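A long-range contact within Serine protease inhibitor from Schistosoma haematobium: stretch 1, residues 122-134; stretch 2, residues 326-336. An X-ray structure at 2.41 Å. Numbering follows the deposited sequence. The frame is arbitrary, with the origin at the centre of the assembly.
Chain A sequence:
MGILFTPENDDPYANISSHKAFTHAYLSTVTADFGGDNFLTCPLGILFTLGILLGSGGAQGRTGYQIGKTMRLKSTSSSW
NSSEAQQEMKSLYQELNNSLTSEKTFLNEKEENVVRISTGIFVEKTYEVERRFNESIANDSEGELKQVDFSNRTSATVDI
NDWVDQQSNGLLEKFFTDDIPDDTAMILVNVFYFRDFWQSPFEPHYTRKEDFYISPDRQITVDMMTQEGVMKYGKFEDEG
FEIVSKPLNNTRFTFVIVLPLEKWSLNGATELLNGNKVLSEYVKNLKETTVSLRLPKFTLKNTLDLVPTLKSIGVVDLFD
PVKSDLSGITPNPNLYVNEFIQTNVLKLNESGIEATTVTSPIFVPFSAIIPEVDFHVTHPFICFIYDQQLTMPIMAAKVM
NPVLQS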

# COMPACT_ATOMS: atom_id res chain seq x y z
N PHE A 122 -6.76 -11.75 -13.70
CA PHE A 122 -7.99 -12.43 -14.08
C PHE A 122 -8.30 -12.21 -15.58
O PHE A 122 -8.66 -11.11 -16.00
CB PHE A 122 -9.19 -12.01 -13.20
CG PHE A 122 -8.99 -12.32 -11.74
CD1 PHE A 122 -9.32 -13.57 -11.23
CD2 PHE A 122 -8.49 -11.35 -10.87
CE1 PHE A 122 -9.13 -13.85 -9.89
CE2 PHE A 122 -8.29 -11.63 -9.53
CZ PHE A 122 -8.61 -12.88 -9.03
N VAL A 123 -8.15 -13.28 -16.36
CA VAL A 123 -8.37 -13.23 -17.81
C VAL A 123 -9.55 -14.08 -18.26
O VAL A 123 -9.73 -15.24 -17.83
CB VAL A 123 -7.14 -13.71 -18.58
CG1 VAL A 123 -7.33 -13.46 -20.05
CG2 VAL A 123 -5.90 -13.02 -18.09
N GLU A 124 -10.37 -13.50 -19.14
CA GLU A 124 -11.41 -14.21 -19.86
C GLU A 124 -10.90 -15.56 -20.42
O GLU A 124 -9.81 -15.64 -21.03
CB GLU A 124 -11.93 -13.31 -20.99
CG GLU A 124 -12.81 -14.01 -22.01
CD GLU A 124 -14.01 -14.64 -21.35
OE1 GLU A 124 -14.75 -13.88 -20.69
OE2 GLU A 124 -14.18 -15.89 -21.49
N LYS A 125 -11.69 -16.62 -20.20
CA LYS A 125 -11.31 -17.99 -20.56
C LYS A 125 -11.15 -18.21 -22.08
O LYS A 125 -10.35 -19.06 -22.53
CB LYS A 125 -12.31 -19.01 -19.98
CG LYS A 125 -13.79 -18.76 -20.35
N THR A 126 -11.91 -17.44 -22.85
CA THR A 126 -11.82 -17.44 -24.32
C THR A 126 -10.40 -17.21 -24.86
O THR A 126 -10.03 -17.78 -25.87
CB THR A 126 -12.73 -16.36 -24.93
OG1 THR A 126 -14.06 -16.87 -25.03
CG2 THR A 126 -12.22 -15.96 -26.31
N TYR A 127 -9.62 -16.36 -24.18
CA TYR A 127 -8.25 -16.05 -24.58
C TYR A 127 -7.27 -17.20 -24.39
O TYR A 127 -7.25 -17.85 -23.34
CB TYR A 127 -7.73 -14.79 -23.86
CG TYR A 127 -8.26 -13.48 -24.39
CD1 TYR A 127 -7.66 -12.86 -25.48
CD2 TYR A 127 -9.36 -12.87 -23.81
CE1 TYR A 127 -8.14 -11.66 -25.98
CE2 TYR A 127 -9.85 -11.67 -24.31
CZ TYR A 127 -9.24 -11.07 -25.40
OH TYR A 127 -9.71 -9.88 -25.89
N GLU A 128 -6.46 -17.44 -25.42
CA GLU A 128 -5.42 -18.45 -25.38
C GLU A 128 -4.19 -17.86 -24.71
O GLU A 128 -3.86 -16.71 -24.94
CB GLU A 128 -5.07 -18.91 -26.81
CG GLU A 128 -3.82 -19.80 -26.89
CD GLU A 128 -3.50 -20.29 -28.30
OE1 GLU A 128 -4.28 -20.00 -29.24
OE2 GLU A 128 -2.47 -20.98 -28.47
N VAL A 129 -3.49 -18.66 -23.92
CA VAL A 129 -2.48 -18.13 -23.04
C VAL A 129 -1.13 -18.75 -23.30
O VAL A 129 -0.94 -19.94 -23.09
CB VAL A 129 -2.90 -18.35 -21.56
CG1 VAL A 129 -1.79 -17.92 -20.57
CG2 VAL A 129 -4.23 -17.64 -21.27
N GLU A 130 -0.18 -17.94 -23.77
CA GLU A 130 1.14 -18.44 -24.12
C GLU A 130 1.65 -19.30 -22.97
O GLU A 130 1.55 -18.91 -21.82
CB GLU A 130 2.12 -17.30 -24.42
CG GLU A 130 1.69 -16.29 -25.49
CD GLU A 130 1.55 -16.93 -26.85
OE1 GLU A 130 1.80 -18.14 -26.94
OE2 GLU A 130 1.18 -16.23 -27.82
N ARG A 131 2.21 -20.46 -23.30
CA ARG A 131 2.86 -21.33 -22.33
C ARG A 131 4.00 -20.66 -21.54
O ARG A 131 4.18 -20.91 -20.35
CB ARG A 131 3.39 -22.59 -23.03
N ARG A 132 4.79 -19.82 -22.21
CA ARG A 132 5.91 -19.16 -21.52
C ARG A 132 5.41 -18.20 -20.42
O ARG A 132 6.05 -18.04 -19.38
CB ARG A 132 6.79 -18.41 -22.50
CG ARG A 132 7.02 -19.13 -23.83
N PHE A 133 4.27 -17.57 -20.67
CA PHE A 133 3.71 -16.63 -19.72
C PHE A 133 3.15 -17.40 -18.54
O PHE A 133 3.51 -17.13 -17.38
CB PHE A 133 2.59 -15.81 -20.36
CG PHE A 133 1.92 -14.86 -19.42
CD1 PHE A 133 2.59 -13.73 -18.96
CD2 PHE A 133 0.61 -15.08 -19.00
CE1 PHE A 133 1.99 -12.83 -18.10
CE2 PHE A 133 -0.02 -14.18 -18.13
CZ PHE A 133 0.67 -13.05 -17.67
N ASN A 134 2.27 -18.35 -18.86
CA ASN A 134 1.65 -19.22 -17.88
C ASN A 134 2.68 -19.82 -16.92
O ASN A 134 2.43 -19.94 -15.72
CB ASN A 134 0.92 -20.33 -18.59
CG ASN A 134 -0.21 -20.88 -17.79
OD1 ASN A 134 -1.37 -20.54 -18.02
ND2 ASN A 134 0.12 -21.72 -16.81
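Stretch 2 326-336: LSGITPNPNLY

Stretch 2 is an irregular segment without helix or strand. It lies along the loop that joins the strand ending at Glu124 to the helix starting at Arg131. The two stretches run in opposite directions: Tyr127 CA is 6.3 Å from Asn332 CA, Val129 CA 4.9 Å from Thr330 CA, and Glu130 CA 5.3 Å from Ile329 CA.

Three hydrogen bonds join the stretches. Glu128 N donates to Asn332 OD1 at 2.8 Å, nearly straight. Thr330 OG1 donates to Glu128 O at 2.7 Å and, within stretch 2, accepts from the backbone Asn332 N at 3.0 Å. Glu130 N donates to Ile329 O at 2.8 Å. The same carbonyl receives a CA-H...O contact, with Val129 CA 3.3 Å from Ile329 O.

Two aromatic rings are covered by aliphatic groups. Leu335 CD1 sits over one face of Tyr127, 4.0 Å from the ring centroid, and also meets Val123, with CG1 of Val123 4.2 Å from CD1 of Leu335. Ile329 CG1 sits over a face of Phe133, 3.6 Å from the centroid.

The CA-to-CB bond of Glu130, the N-cap residue, points toward stretch 2. Its OE2 packs 3.2 Å from Pro331 CD. The oxygen of water 1 is 2.4 Å from Glu130 OE2, a short distance, and 2.7 Å from Ser327 O; the water donates to both and bridges the stretches.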

# COMPACT_ATOMS: atom_id res chain seq x y z
N LEU A 326 -0.19 -7.04 -25.56
CA LEU A 326 0.03 -8.15 -24.63
C LEU A 326 0.27 -9.47 -25.39
O LEU A 326 -0.25 -10.54 -25.05
CB LEU A 326 -1.11 -8.31 -23.61
CG LEU A 326 -1.29 -7.38 -22.38
CD1 LEU A 326 0.03 -6.89 -21.84
CD2 LEU A 326 -2.23 -6.22 -22.62
N SER A 327 1.09 -9.38 -26.42
CA SER A 327 1.31 -10.53 -27.28
C SER A 327 2.12 -11.58 -26.54
O SER A 327 2.13 -12.73 -26.94
CB SER A 327 1.99 -10.11 -28.58
OG SER A 327 3.27 -9.57 -28.33
N GLY A 328 2.79 -11.18 -25.47
CA GLY A 328 3.51 -12.12 -24.61
C GLY A 328 2.57 -12.99 -23.78
O GLY A 328 2.97 -14.02 -23.25
N ILE A 329 1.31 -12.56 -23.67
CA ILE A 329 0.31 -13.31 -22.91
C ILE A 329 -0.63 -14.13 -23.80
O ILE A 329 -1.00 -15.26 -23.46
CB ILE A 329 -0.58 -12.35 -22.07
CG1 ILE A 329 0.25 -11.59 -21.03
CG2 ILE A 329 -1.74 -13.10 -21.43
CD1 ILE A 329 -0.55 -10.49 -20.30
N THR A 330 -1.02 -13.55 -24.94
CA THR A 330 -1.97 -14.17 -25.84
C THR A 330 -1.73 -13.79 -27.31
O THR A 330 -1.40 -12.64 -27.63
CB THR A 330 -3.42 -13.78 -25.45
OG1 THR A 330 -4.36 -14.45 -26.31
CG2 THR A 330 -3.60 -12.30 -25.60
N PRO A 331 -1.89 -14.76 -28.23
CA PRO A 331 -1.87 -14.42 -29.65
C PRO A 331 -3.16 -13.68 -30.00
O PRO A 331 -3.19 -12.89 -30.95
CB PRO A 331 -1.85 -15.78 -30.34
CG PRO A 331 -2.45 -16.70 -29.36
CD PRO A 331 -2.03 -16.21 -28.01
N ASN A 332 -4.22 -13.93 -29.23
CA ASN A 332 -5.49 -13.26 -29.48
C ASN A 332 -5.34 -11.76 -29.23
O ASN A 332 -5.06 -11.32 -28.11
CB ASN A 332 -6.62 -13.87 -28.63
CG ASN A 332 -6.70 -15.39 -28.75
OD1 ASN A 332 -7.06 -16.09 -27.80
ND2 ASN A 332 -6.35 -15.91 -29.93
N PRO A 333 -5.50 -10.96 -30.29
CA PRO A 333 -5.29 -9.52 -30.08
C PRO A 333 -6.51 -8.92 -29.37
O PRO A 333 -7.51 -9.62 -29.14
CB PRO A 333 -5.14 -8.99 -31.51
CG PRO A 333 -6.00 -9.90 -32.32
CD PRO A 333 -5.92 -11.27 -31.66
N ASN A 334 -6.41 -7.65 -29.02
CA ASN A 334 -7.46 -7.00 -28.24
C ASN A 334 -7.47 -7.33 -26.75
O ASN A 334 -8.33 -6.84 -26.04
CB ASN A 334 -8.84 -7.31 -28.82
CG ASN A 334 -9.02 -6.78 -30.22
OD1 ASN A 334 -8.50 -5.71 -30.56
ND2 ASN A 334 -9.76 -7.52 -31.04
N LEU A 335 -6.55 -8.17 -26.27
CA LEU A 335 -6.38 -8.30 -24.83
C LEU A 335 -5.85 -6.98 -24.29
O LEU A 335 -4.80 -6.50 -24.73
CB LEU A 335 -5.41 -9.41 -24.44
CG LEU A 335 -5.31 -9.61 -22.92
CD1 LEU A 335 -6.63 -10.05 -22.31
CD2 LEU A 335 -4.22 -10.57 -22.58
N TYR A 336 -6.59 -6.40 -23.36
CA TYR A 336 -6.09 -5.23 -22.63
C TYR A 336 -6.66 -5.25 -21.23
O TYR A 336 -7.55 -6.06 -20.91
CB TYR A 336 -6.49 -3.94 -23.33
CG TYR A 336 -7.98 -3.70 -23.26
CD1 TYR A 336 -8.86 -4.43 -24.07
CD2 TYR A 336 -8.51 -2.74 -22.39
CE1 TYR A 336 -10.21 -4.20 -24.03
CE2 TYR A 336 -9.87 -2.51 -22.33
CZ TYR A 336 -10.72 -3.24 -23.15
OH TYR A 336 -12.06 -3.01 -23.09
O HOH W 1 1.92 -14.32 -29.10